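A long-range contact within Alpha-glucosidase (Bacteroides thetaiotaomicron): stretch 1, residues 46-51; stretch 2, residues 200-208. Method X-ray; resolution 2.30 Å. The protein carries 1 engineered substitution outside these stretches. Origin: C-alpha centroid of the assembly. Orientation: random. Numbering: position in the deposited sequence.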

# COMPACT_ATOMS: atom_id res chain seq x y z
N GLY A 46 15.31 9.05 23.45
CA GLY A 46 16.48 8.56 24.16
C GLY A 46 16.64 7.05 24.14
O GLY A 46 17.64 6.52 24.60
N LYS A 47 15.65 6.36 23.59
CA LYS A 47 15.74 4.92 23.45
C LYS A 47 16.24 4.54 22.07
O LYS A 47 15.83 5.13 21.07
N THR A 48 17.17 3.59 22.03
CA THR A 48 17.69 3.07 20.78
C THR A 48 16.58 2.35 20.02
O THR A 48 15.96 1.41 20.54
N MET A 49 16.34 2.78 18.78
CA MET A 49 15.31 2.18 17.95
C MET A 49 15.95 1.43 16.79
O MET A 49 15.53 0.33 16.42
N LEU A 50 16.99 2.03 16.22
CA LEU A 50 17.86 1.31 15.30
C LEU A 50 19.27 1.43 15.81
O LEU A 50 19.74 2.52 16.12
N GLU A 51 19.95 0.30 15.95
CA GLU A 51 21.36 0.33 16.26
C GLU A 51 22.15 0.63 14.99
O GLU A 51 21.57 0.88 13.94
N ARG A 200 8.51 -4.27 16.30
CA ARG A 200 8.23 -3.83 17.65
C ARG A 200 9.51 -3.85 18.47
O ARG A 200 10.15 -4.90 18.61
N ILE A 201 9.90 -2.68 18.97
CA ILE A 201 11.16 -2.52 19.69
C ILE A 201 10.95 -2.77 21.19
O ILE A 201 11.12 -1.87 22.01
N GLY A 202 10.57 -3.99 21.53
CA GLY A 202 10.30 -4.35 22.91
C GLY A 202 9.18 -3.49 23.45
O GLY A 202 8.04 -3.54 22.97
N ASN A 203 9.50 -2.69 24.46
CA ASN A 203 8.53 -1.77 25.04
C ASN A 203 8.81 -0.32 24.65
O ASN A 203 8.12 0.60 25.10
N ASP A 204 9.83 -0.11 23.82
CA ASP A 204 10.22 1.24 23.43
C ASP A 204 9.59 1.73 22.13
O ASP A 204 10.08 2.68 21.52
N GLY A 205 8.49 1.10 21.70
CA GLY A 205 7.77 1.56 20.53
C GLY A 205 7.88 0.76 19.24
O GLY A 205 7.99 -0.46 19.26
N TRP A 206 7.81 1.46 18.11
CA TRP A 206 7.64 0.82 16.82
C TRP A 206 8.47 1.44 15.70
O TRP A 206 8.72 2.65 15.67
N VAL A 207 8.87 0.59 14.75
CA VAL A 207 9.58 1.02 13.55
C VAL A 207 8.99 0.37 12.28
O VAL A 207 8.81 -0.83 12.23
N LEU A 208 8.68 1.18 11.27
CA LEU A 208 8.25 0.67 9.97
C LEU A 208 9.26 1.03 8.88
O LEU A 208 9.51 2.20 8.61

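Stretch 2 meets stretch 1 as a tight turn running into a strand, and no direct hydrogen bond joins the two. The contact is made by side chains and backbone, with two bridging waters, and its hub is Met-49, which touches Ile-201, Asp-204, Gly-205, Trp-206 and Val-207.

Arg-200 comes first and turns its CA-to-CB bond away from stretch 1. Its work is local: with chi1 and chi2 t and chi3 p, Arg-200 NH1 donates to Gly-202 O at 2.9 Å, bracing the turn, and its other guanidinium nitrogens are satisfied elsewhere in the structure.

Ile-201 opens the type II' turn and points toward stretch 1, with chi1 and chi2 both m. Its CG1 lies 3.7 Å from Met-49 CE, an apolar contact, while its CG2 approaches the backbone at Thr-48 O, 3.8 Å away. The turn is closed by Asp-204 N donating to Ile-201 O at 2.8 Å, and Ile-201 N donates to Gly-205 O at 2.9 Å, so the backbone holds the residues on both flanks of the turn in place. At its corner, Gly-202 has a positive phi that favours glycine. Neither Gly-202 nor Asn-203 touches stretch 1.

Asp-204 supplies the carboxylate that both waters bridge to stretch 1. It points toward stretch 1 with chi1 m, and its OD2 sits 3.4 Å from Lys-47 CE. Lys-47 also points in, with chi1 to chi3 all m and chi4 t, but its NZ stops 4.1 Å from Asp-204 OD2, beyond a salt bridge. Water 1 links the charges instead, accepting from Lys-47 NZ at 2.8 Å and donating to Asp-204 OD2 at 2.6 Å. Water 2 donates to that same Asp-204 OD2 at 2.8 Å and to Thr-48 O at 2.6 Å, tying the carboxylate to the backbone of stretch 1. One carboxylate oxygen thus receives both bridges.

Met-49 leaves its backbone sideways, yet three successive m torsions bring its end nearer stretch 2. There Met-49 CE lies only 3.1 Å from Asp-204 O, a close approach of methyl to carbonyl, while Met-49 SD is 4.2 Å from Asp-204 CB. Gly-205 leaves room for this methyl: an ideal CB would point toward stretch 1 and stand a tight 3.4 Å from Met-49 CE. The backbone angles of Gly-205 call for glycine by themselves, so local conformation and packing agree.

Trp-206 begins the strand and turns its CA-to-CB bond away, offering mainly backbone, with its N 3.8 Å from Met-49 CE. Val-207 then points toward stretch 1, as alternation along a strand would lead one to expect. With chi1 t, Val-207 CG2 lies 4.2 Å from Met-49 CB, and both CG1 and CG2 of Val-207 come 4.0 Å from Leu-50 CD1. Leu-50, with chi1 m and chi2 p, also starts sideways and brings its end nearer. Leu-208 is out of reach. The design rule is a methionine whose end packs where the turn gives way to Gly-205, apolar neighbours around it and a water-bridged charge pair at the exposed side.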

# COMPACT_ATOMS: atom_id res chain seq x y z
CB LYS A 47 14.38 4.25 23.72
CG LYS A 47 13.79 4.54 25.09
CD LYS A 47 14.72 4.04 26.20
CE LYS A 47 15.23 2.62 25.94
NZ LYS A 47 15.91 2.03 27.12
CB THR A 48 18.87 2.10 21.01
OG1 THR A 48 19.86 2.72 21.83
CG2 THR A 48 19.50 1.69 19.68
CB MET A 49 14.36 3.26 17.44
CG MET A 49 13.75 4.09 18.55
SD MET A 49 12.74 3.09 19.65
CE MET A 49 11.27 2.89 18.64
CB LEU A 50 17.78 1.88 13.88
CG LEU A 50 16.62 1.47 12.97
CD1 LEU A 50 15.39 2.30 13.29
CD2 LEU A 50 17.02 1.66 11.51
CB GLU A 51 21.82 -0.96 16.93
CG GLU A 51 21.06 -1.21 18.23
CD GLU A 51 21.56 -2.41 18.98
OE1 GLU A 51 21.73 -3.47 18.35
OE2 GLU A 51 21.83 -2.27 20.19
CB ARG A 200 7.15 -4.69 18.31
CG ARG A 200 6.87 -4.31 19.76
CD ARG A 200 5.61 -4.99 20.28
NE ARG A 200 5.78 -6.42 20.52
CZ ARG A 200 6.33 -6.93 21.62
NH1 ARG A 200 6.77 -6.11 22.58
NH2 ARG A 200 6.44 -8.25 21.76
CB ILE A 201 11.74 -1.11 19.46
CG1 ILE A 201 11.59 -0.71 17.98
CG2 ILE A 201 13.20 -1.06 19.88
CD1 ILE A 201 12.36 -1.60 17.02
CB ASN A 203 8.50 -1.92 26.56
CG ASN A 203 8.17 -3.34 26.99
OD1 ASN A 203 8.94 -3.98 27.69
ND2 ASN A 203 7.02 -3.84 26.53
CB ASP A 204 11.74 1.34 23.32
CG ASP A 204 12.45 0.81 24.55
OD1 ASP A 204 11.94 1.05 25.66
OD2 ASP A 204 13.51 0.17 24.40
CB TRP A 206 6.16 0.85 16.41
CG TRP A 206 5.22 0.27 17.43
CD1 TRP A 206 4.70 0.90 18.53
CD2 TRP A 206 4.70 -1.07 17.46
NE1 TRP A 206 3.89 0.05 19.23
CE2 TRP A 206 3.87 -1.17 18.59
CE3 TRP A 206 4.85 -2.19 16.63
CZ2 TRP A 206 3.19 -2.35 18.92
CZ3 TRP A 206 4.18 -3.36 16.96
CH2 TRP A 206 3.36 -3.43 18.10
CB VAL A 207 11.07 0.66 13.64
CG1 VAL A 207 11.76 0.93 12.30
CG2 VAL A 207 11.75 1.43 14.78
CB LEU A 208 6.89 1.25 9.60
CG LEU A 208 6.28 0.74 8.29
CD1 LEU A 208 5.74 -0.69 8.40
CD2 LEU A 208 5.21 1.71 7.79
O HOH W 1 14.62 -0.41 26.65
O HOH W 2 15.78 -0.02 22.71